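Local structure of stage II sporulation protein SA (Bacillus subtilis, 3O6Q) at residues Ala47-Ala60 with Phe138-Pro150. The protein is the toxin of a type II toxin-antitoxin system that kills the cell unless its cognate antitoxin SpoIISB neutralises it. Residues are numbered along the deposited sequence; the frame is centred on the assembly and turned at random.
Sequences AYAEGIDKLLKTYA and FTSLTSIYDLVLP
Tyr-145 fits as a knob into a hole formed by Tyr-48, Gly-51, Ile-52 and Leu-55. Its ring turns an edge to the face of Tyr-48, a T-shaped pair with centroids 5.0 Å apart and planes at 80°. CE2 of Tyr-145 lies over the centre of the Tyr-48 ring. Ile-52 CG1 makes a CH-pi contact over one face of Tyr-145, 4.0 Å from the ring centroid. Gly-51 has no side chain, and this lets Tyr-145 OH come within 3.3 Å of Gly-51 CA. With CG anti to the backbone N (chi1 -169°), the Tyr-145 ring reaches across to helix 45-61, and its hydroxyl hydrogen-bonds to the backbone O of Tyr-41 in strand 38-42.

A second cluster lies toward the other end of the contact. Leu-141 CD2 sits over the centre of the Tyr-59 ring, 3.7 Å from its centroid, in another CH-pi contact. Phe-138 points its ring edge at the backbone, with CE1 3.6 Å from Leu-56 O. Leu-56 CD2 packs on Phe-138 CD1 at 3.7 Å.

The two helices cross at 134°, with axes 10.0 Å apart. This is largely apolar, buried helix-helix packing in the probably cytoplasmic part of the protein. Ile-52 and Leu-56 also touch strand 66-71, and Phe-138 and Thr-142 touch strand 118-125. The pair thus packs against the antiparallel sheet, while Tyr-59 reaches helix 7-35.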
ATOM      1  N   ALA A  47      18.678  -7.547  16.134  1.00 61.67           N
ATOM      2  CA  ALA A  47      18.772  -7.868  14.710  1.00 59.45           C
ATOM      3  C   ALA A  47      17.458  -7.512  14.032  1.00 56.80           C
ATOM      4  O   ALA A  47      17.436  -6.830  12.991  1.00 54.91           O
ATOM      5  CB  ALA A  47      19.091  -9.320  14.483  1.00 59.84           C
ATOM      6  N   TYR A  48      16.366  -8.000  14.611  1.00 56.53           N
ATOM      7  CA  TYR A  48      15.043  -7.689  14.117  1.00 55.29           C
ATOM      8  C   TYR A  48      14.880  -6.178  13.997  1.00 51.61           C
ATOM      9  O   TYR A  48      14.439  -5.690  12.971  1.00 48.95           O
ATOM     10  CB  TYR A  48      13.969  -8.269  15.054  1.00 57.39           C
ATOM     11  CG  TYR A  48      12.589  -8.393  14.431  1.00 58.31           C
ATOM     12  CD1 TYR A  48      12.112  -9.628  13.986  1.00 62.84           C
ATOM     13  CD2 TYR A  48      11.775  -7.289  14.260  1.00 56.79           C
ATOM     14  CE1 TYR A  48      10.834  -9.772  13.389  1.00 59.92           C
ATOM     15  CE2 TYR A  48      10.510  -7.418  13.664  1.00 57.45           C
ATOM     16  CZ  TYR A  48      10.043  -8.670  13.236  1.00 59.35           C
ATOM     17  OH  TYR A  48       8.781  -8.816  12.652  1.00 62.64           O
ATOM     18  N   ALA A  49      15.206  -5.434  15.049  1.00 52.72           N
ATOM     19  CA  ALA A  49      14.984  -3.970  15.010  1.00 51.96           C
ATOM     20  C   ALA A  49      15.833  -3.309  13.909  1.00 50.86           C
ATOM     21  O   ALA A  49      15.367  -2.396  13.244  1.00 47.54           O
ATOM     22  CB  ALA A  49      15.215  -3.310  16.364  1.00 52.67           C
ATOM     23  N   GLU A  50      17.050  -3.824  13.700  1.00 54.29           N
ATOM     24  CA  GLU A  50      17.941  -3.380  12.621  1.00 53.87           C
ATOM     25  C   GLU A  50      17.378  -3.599  11.227  1.00 51.97           C
ATOM     26  O   GLU A  50      17.413  -2.692  10.400  1.00 52.54           O
ATOM     27  CB  GLU A  50      19.265  -4.109  12.685  1.00 57.29           C
ATOM     28  CG  GLU A  50      20.181  -3.720  11.546  1.00 58.74           C
ATOM     29  CD  GLU A  50      21.602  -4.155  11.735  1.00 63.28           C
ATOM     30  OE1 GLU A  50      21.943  -4.670  12.826  1.00 68.69           O
ATOM     31  OE2 GLU A  50      22.383  -3.970  10.788  1.00 65.55           O
ATOM     32  N   GLY A  51      16.875  -4.803  10.973  1.00 50.08           N
ATOM     33  CA  GLY A  51      16.202  -5.106   9.731  1.00 46.61           C
ATOM     34  C   GLY A  51      14.969  -4.263   9.446  1.00 44.82           C
ATOM     35  O   GLY A  51      14.745  -3.845   8.311  1.00 44.18           O
ATOM     36  N   ILE A  52      14.151  -4.012  10.457  1.00 43.04           N
ATOM     37  CA  ILE A  52      13.011  -3.133  10.280  1.00 41.57           C
ATOM     38  C   ILE A  52      13.472  -1.704   9.976  1.00 41.64           C
ATOM     39  O   ILE A  52      13.016  -1.109   9.004  1.00 38.36           O
ATOM     40  CB  ILE A  52      12.111  -3.182  11.507  1.00 41.43           C
ATOM     41  CG1 ILE A  52      11.418  -4.554  11.530  1.00 42.60           C
ATOM     42  CG2 ILE A  52      11.188  -2.016  11.500  1.00 37.36           C
ATOM     43  CD1 ILE A  52       9.928  -4.560  11.308  1.00 40.07           C
ATOM     44  N   ASP A  53      14.402  -1.180  10.778  1.00 43.27           N
ATOM     45  CA  ASP A  53      15.029   0.112  10.455  1.00 43.43           C
ATOM     46  C   ASP A  53      15.591   0.191   9.005  1.00 42.38           C
ATOM     47  O   ASP A  53      15.363   1.189   8.341  1.00 40.54           O
ATOM     48  CB  ASP A  53      16.125   0.468  11.457  1.00 46.00           C
ATOM     49  CG  ASP A  53      16.573   1.922  11.352  1.00 47.48           C
ATOM     50  OD1 ASP A  53      15.720   2.822  11.488  1.00 47.05           O
ATOM     51  OD2 ASP A  53      17.786   2.181  11.124  1.00 50.67           O
ATOM     52  N   LYS A  54      16.267  -0.836   8.497  1.00 42.98           N
ATOM     53  CA  LYS A  54      16.872  -0.737   7.136  1.00 45.04           C
ATOM     54  C   LYS A  54      15.829  -0.783   6.031  1.00 43.10           C
ATOM     55  O   LYS A  54      16.004  -0.181   4.972  1.00 43.23           O
ATOM     56  CB  LYS A  54      17.928  -1.825   6.864  1.00 48.24           C
ATOM     57  CG  LYS A  54      19.161  -1.708   7.751  1.00 51.38           C
ATOM     58  CD  LYS A  54      20.409  -2.331   7.152  1.00 56.07           C
ATOM     59  CE  LYS A  54      21.665  -1.951   7.971  1.00 59.52           C
ATOM     60  NZ  LYS A  54      22.940  -2.524   7.422  1.00 62.13           N
ATOM     61  N   LEU A  55      14.741  -1.490   6.296  1.00 42.45           N
ATOM     62  CA  LEU A  55      13.661  -1.636   5.344  1.00 40.13           C
ATOM     63  C   LEU A  55      12.902  -0.333   5.232  1.00 39.41           C
ATOM     64  O   LEU A  55      12.624   0.154   4.136  1.00 37.47           O
ATOM     65  CB  LEU A  55      12.728  -2.746   5.815  1.00 39.09           C
ATOM     66  CG  LEU A  55      11.589  -3.093   4.871  1.00 38.27           C
ATOM     67  CD1 LEU A  55      12.127  -3.434   3.494  1.00 35.59           C
ATOM     68  CD2 LEU A  55      10.692  -4.224   5.505  1.00 38.45           C
ATOM     69  N   LEU A  56      12.552   0.227   6.381  1.00 40.87           N
ATOM     70  CA  LEU A  56      11.888   1.528   6.400  1.00 40.75           C
ATOM     71  C   LEU A  56      12.764   2.526   5.654  1.00 40.56           C
ATOM     72  O   LEU A  56      12.283   3.223   4.792  1.00 41.40           O
ATOM     73  CB  LEU A  56      11.591   2.001   7.828  1.00 42.13           C
ATOM     74  CG  LEU A  56      10.693   1.110   8.723  1.00 42.15           C
ATOM     75  CD1 LEU A  56      10.493   1.773  10.035  1.00 41.38           C
ATOM     76  CD2 LEU A  56       9.379   0.849   8.117  1.00 43.61           C
ATOM     77  N   LYS A  57      14.052   2.547   5.944  1.00 41.44           N
ATOM     78  CA  LYS A  57      14.957   3.461   5.274  1.00 42.12           C
ATOM     79  C   LYS A  57      15.063   3.257   3.776  1.00 43.03           C
ATOM     80  O   LYS A  57      15.139   4.225   3.038  1.00 47.56           O
ATOM     81  CB  LYS A  57      16.334   3.414   5.904  1.00 44.82           C
ATOM     82  CG  LYS A  57      16.404   4.303   7.132  1.00 45.88           C
ATOM     83  CD  LYS A  57      17.606   4.064   7.992  1.00 48.90           C
ATOM     84  CE  LYS A  57      17.497   4.935   9.229  1.00 50.86           C
ATOM     85  NZ  LYS A  57      18.550   4.571  10.192  1.00 56.78           N
ATOM     86  N   THR A  58      15.017   2.023   3.310  1.00 42.05           N
ATOM     87  CA  THR A  58      15.094   1.754   1.885  1.00 41.20           C
ATOM     88  C   THR A  58      13.964   2.470   1.133  1.00 40.35           C
ATOM     89  O   THR A  58      14.158   3.089   0.082  1.00 45.87           O
ATOM     90  CB  THR A  58      15.064   0.221   1.638  1.00 41.45           C
ATOM     91  OG1 THR A  58      16.282  -0.357   2.162  1.00 41.31           O
ATOM     92  CG2 THR A  58      14.907  -0.101   0.160  1.00 39.17           C
ATOM     93  N   TYR A  59      12.788   2.413   1.714  1.00 40.16           N
ATOM     94  CA  TYR A  59      11.601   2.994   1.128  1.00 37.30           C
ATOM     95  C   TYR A  59      11.542   4.503   1.301  1.00 38.71           C
ATOM     96  O   TYR A  59      11.270   5.231   0.346  1.00 41.27           O
ATOM     97  CB  TYR A  59      10.356   2.292   1.718  1.00 36.09           C
ATOM     98  CG  TYR A  59      10.097   0.953   1.044  1.00 34.80           C
ATOM     99  CD1 TYR A  59      10.937  -0.149   1.260  1.00 34.18           C
ATOM    100  CD2 TYR A  59       9.062   0.815   0.117  1.00 33.48           C
ATOM    101  CE1 TYR A  59      10.694  -1.368   0.589  1.00 33.67           C
ATOM    102  CE2 TYR A  59       8.804  -0.409  -0.528  1.00 32.19           C
ATOM    103  CZ  TYR A  59       9.619  -1.475  -0.307  1.00 32.60           C
ATOM    104  OH  TYR A  59       9.352  -2.641  -1.016  1.00 34.29           O
ATOM    105  N   ALA A  60      11.782   4.979   2.515  1.00 38.95           N
ATOM    106  CA  ALA A  60      11.704   6.411   2.777  1.00 39.93           C
ATOM    107  C   ALA A  60      12.756   7.136   1.939  1.00 40.51           C
ATOM    108  O   ALA A  60      12.492   8.199   1.410  1.00 41.62           O
ATOM    109  CB  ALA A  60      11.889   6.714   4.260  1.00 38.80           C
ATOM    110  N   PHE A 138       4.087   2.518   5.956  1.00 31.48           N
ATOM    111  CA  PHE A 138       5.228   2.097   6.717  1.00 31.77           C
ATOM    112  C   PHE A 138       4.916   0.992   7.694  1.00 33.43           C
ATOM    113  O   PHE A 138       5.768   0.150   7.922  1.00 33.24           O
ATOM    114  CB  PHE A 138       5.957   3.293   7.318  1.00 34.34           C
ATOM    115  CG  PHE A 138       6.800   4.017   6.277  1.00 33.73           C
ATOM    116  CD1 PHE A 138       8.108   3.631   6.053  1.00 35.27           C
ATOM    117  CD2 PHE A 138       6.249   4.952   5.450  1.00 32.06           C
ATOM    118  CE1 PHE A 138       8.858   4.225   5.055  1.00 36.31           C
ATOM    119  CE2 PHE A 138       6.998   5.540   4.444  1.00 34.70           C
ATOM    120  CZ  PHE A 138       8.289   5.179   4.240  1.00 35.00           C
ATOM    121  N   THR A 139       3.676   0.926   8.224  1.00 34.36           N
ATOM    122  CA  THR A 139       3.316  -0.217   9.050  1.00 33.58           C
ATOM    123  C   THR A 139       3.099  -1.476   8.211  1.00 31.81           C
ATOM    124  O   THR A 139       3.453  -2.548   8.631  1.00 30.47           O
ATOM    125  CB  THR A 139       2.150   0.058  10.007  1.00 34.82           C
ATOM    126  OG1 THR A 139       0.923   0.349   9.286  1.00 36.74           O
ATOM    127  CG2 THR A 139       2.540   1.174  10.909  1.00 34.02           C
ATOM    128  N   SER A 140       2.524  -1.343   7.032  1.00 32.23           N
ATOM    129  CA  SER A 140       2.480  -2.449   6.070  1.00 35.09           C
ATOM    130  C   SER A 140       3.805  -3.122   5.890  1.00 34.55           C
ATOM    131  O   SER A 140       3.889  -4.342   5.836  1.00 38.08           O
ATOM    132  CB  SER A 140       2.043  -1.938   4.701  1.00 38.43           C
ATOM    133  OG  SER A 140       0.668  -1.556   4.783  1.00 45.12           O
ATOM    134  N   LEU A 141       4.858  -2.335   5.815  1.00 33.34           N
ATOM    135  CA  LEU A 141       6.186  -2.893   5.586  1.00 35.00           C
ATOM    136  C   LEU A 141       6.695  -3.713   6.776  1.00 35.82           C
ATOM    137  O   LEU A 141       7.336  -4.745   6.620  1.00 38.25           O
ATOM    138  CB  LEU A 141       7.184  -1.758   5.300  1.00 35.22           C
ATOM    139  CG  LEU A 141       7.282  -1.122   3.932  1.00 34.15           C
ATOM    140  CD1 LEU A 141       8.144   0.136   4.116  1.00 34.47           C
ATOM    141  CD2 LEU A 141       7.926  -2.115   2.933  1.00 36.75           C
ATOM    142  N   THR A 142       6.450  -3.223   7.970  1.00 37.16           N
ATOM    143  CA  THR A 142       6.760  -3.971   9.189  1.00 38.01           C
ATOM    144  C   THR A 142       6.019  -5.293   9.182  1.00 38.79           C
ATOM    145  O   THR A 142       6.553  -6.289   9.635  1.00 45.86           O
ATOM    146  CB  THR A 142       6.363  -3.191  10.472  1.00 38.66           C
ATOM    147  OG1 THR A 142       4.949  -3.000  10.506  1.00 37.01           O
ATOM    148  CG2 THR A 142       7.048  -1.830  10.552  1.00 37.99           C
ATOM    149  N   SER A 143       4.802  -5.324   8.656  1.00 37.75           N
ATOM    150  CA  SER A 143       4.054  -6.586   8.555  1.00 39.74           C
ATOM    151  C   SER A 143       4.653  -7.517   7.529  1.00 40.04           C
ATOM    152  O   SER A 143       4.815  -8.703   7.802  1.00 46.84           O
ATOM    153  CB  SER A 143       2.567  -6.337   8.272  1.00 39.19           C
ATOM    154  OG  SER A 143       1.966  -5.704   9.400  1.00 39.64           O
ATOM    155  N   ILE A 144       5.042  -6.981   6.378  1.00 37.75           N
ATOM    156  CA  ILE A 144       5.727  -7.774   5.377  1.00 36.36           C
ATOM    157  C   ILE A 144       7.032  -8.322   5.919  1.00 37.92           C
ATOM    158  O   ILE A 144       7.365  -9.466   5.689  1.00 39.70           O
ATOM    159  CB  ILE A 144       6.015  -6.960   4.124  1.00 35.46           C
ATOM    160  CG1 ILE A 144       4.685  -6.545   3.458  1.00 34.34           C
ATOM    161  CG2 ILE A 144       6.914  -7.764   3.166  1.00 34.32           C
ATOM    162  CD1 ILE A 144       4.774  -5.256   2.652  1.00 31.42           C
ATOM    163  N   TYR A 145       7.762  -7.528   6.681  1.00 41.06           N
ATOM    164  CA  TYR A 145       8.993  -8.026   7.305  1.00 43.47           C
ATOM    165  C   TYR A 145       8.742  -9.258   8.148  1.00 48.38           C
ATOM    166  O   TYR A 145       9.443 -10.277   8.009  1.00 48.91           O
ATOM    167  CB  TYR A 145       9.656  -6.945   8.146  1.00 41.74           C
ATOM    168  CG  TYR A 145      11.059  -7.264   8.617  1.00 42.73           C
ATOM    169  CD1 TYR A 145      12.168  -6.988   7.816  1.00 42.80           C
ATOM    170  CD2 TYR A 145      11.289  -7.804   9.883  1.00 43.48           C
ATOM    171  CE1 TYR A 145      13.456  -7.248   8.258  1.00 43.09           C
ATOM    172  CE2 TYR A 145      12.568  -8.048  10.326  1.00 45.70           C
ATOM    173  CZ  TYR A 145      13.639  -7.768   9.496  1.00 45.45           C
ATOM    174  OH  TYR A 145      14.886  -8.088   9.944  1.00 51.11           O
ATOM    175  N   ASP A 146       7.720  -9.202   8.996  1.00 53.99           N
ATOM    176  CA  ASP A 146       7.433 -10.336   9.886  1.00 57.69           C
ATOM    177  C   ASP A 146       7.047 -11.569   9.079  1.00 54.65           C
ATOM    178  O   ASP A 146       7.480 -12.684   9.381  1.00 55.27           O
ATOM    179  CB  ASP A 146       6.307  -9.989  10.817  1.00 61.60           C
ATOM    180  CG  ASP A 146       6.203 -10.969  11.974  1.00 78.31           C
ATOM    181  OD1 ASP A 146       6.007 -12.188  11.738  1.00 89.47           O
ATOM    182  OD2 ASP A 146       6.336 -10.536  13.141  1.00 90.88           O
ATOM    183  N   LEU A 147       6.250 -11.358   8.034  1.00 49.86           N
ATOM    184  CA  LEU A 147       5.757 -12.468   7.216  1.00 50.57           C
ATOM    185  C   LEU A 147       6.849 -13.159   6.413  1.00 52.09           C
ATOM    186  O   LEU A 147       6.701 -14.305   6.047  1.00 53.84           O
ATOM    187  CB  LEU A 147       4.689 -11.983   6.248  1.00 47.53           C
ATOM    188  CG  LEU A 147       3.373 -11.654   6.933  1.00 47.52           C
ATOM    189  CD1 LEU A 147       2.506 -10.835   5.974  1.00 49.25           C
ATOM    190  CD2 LEU A 147       2.687 -12.925   7.412  1.00 46.83           C
ATOM    191  N   VAL A 148       7.929 -12.447   6.139  1.00 50.69           N
ATOM    192  CA  VAL A 148       9.007 -12.972   5.370  1.00 55.09           C
ATOM    193  C   VAL A 148       9.961 -13.824   6.233  1.00 64.99           C
ATOM    194  O   VAL A 148      10.734 -14.611   5.691  1.00 74.70           O
ATOM    195  CB  VAL A 148       9.732 -11.839   4.661  1.00 53.27           C
ATOM    196  CG1 VAL A 148      11.170 -12.186   4.464  1.00 54.24           C
ATOM    197  CG2 VAL A 148       9.030 -11.537   3.334  1.00 51.00           C
ATOM    198  N   LEU A 149       9.878 -13.725   7.561  1.00 70.91           N
ATOM    199  CA  LEU A 149      10.716 -14.571   8.438  1.00 77.55           C
ATOM    200  C   LEU A 149      10.398 -16.074   8.344  1.00 79.48           C
ATOM    201  O   LEU A 149       9.234 -16.451   8.181  1.00 83.70           O
ATOM    202  CB  LEU A 149      10.568 -14.148   9.891  1.00 77.59           C
ATOM    203  CG  LEU A 149      11.147 -12.806  10.248  1.00 76.03           C
ATOM    204  CD1 LEU A 149      11.082 -12.663  11.745  1.00 77.88           C
ATOM    205  CD2 LEU A 149      12.579 -12.769   9.762  1.00 78.70           C
ATOM    206  N   PRO A 150      11.425 -16.934   8.456  1.00 83.16           N
ATOM    207  CA  PRO A 150      11.146 -18.378   8.441  1.00 86.13           C
ATOM    208  C   PRO A 150      10.566 -18.854   9.771  1.00 85.08           C
ATOM    209  O   PRO A 150       9.359 -19.014   9.890  1.00 76.75           O
ATOM    210  CB  PRO A 150      12.530 -19.012   8.194  1.00 89.77           C
ATOM    211  CG  PRO A 150      13.432 -17.871   7.758  1.00 89.07           C
ATOM    212  CD  PRO A 150      12.873 -16.655   8.425  1.00 87.78           C
TER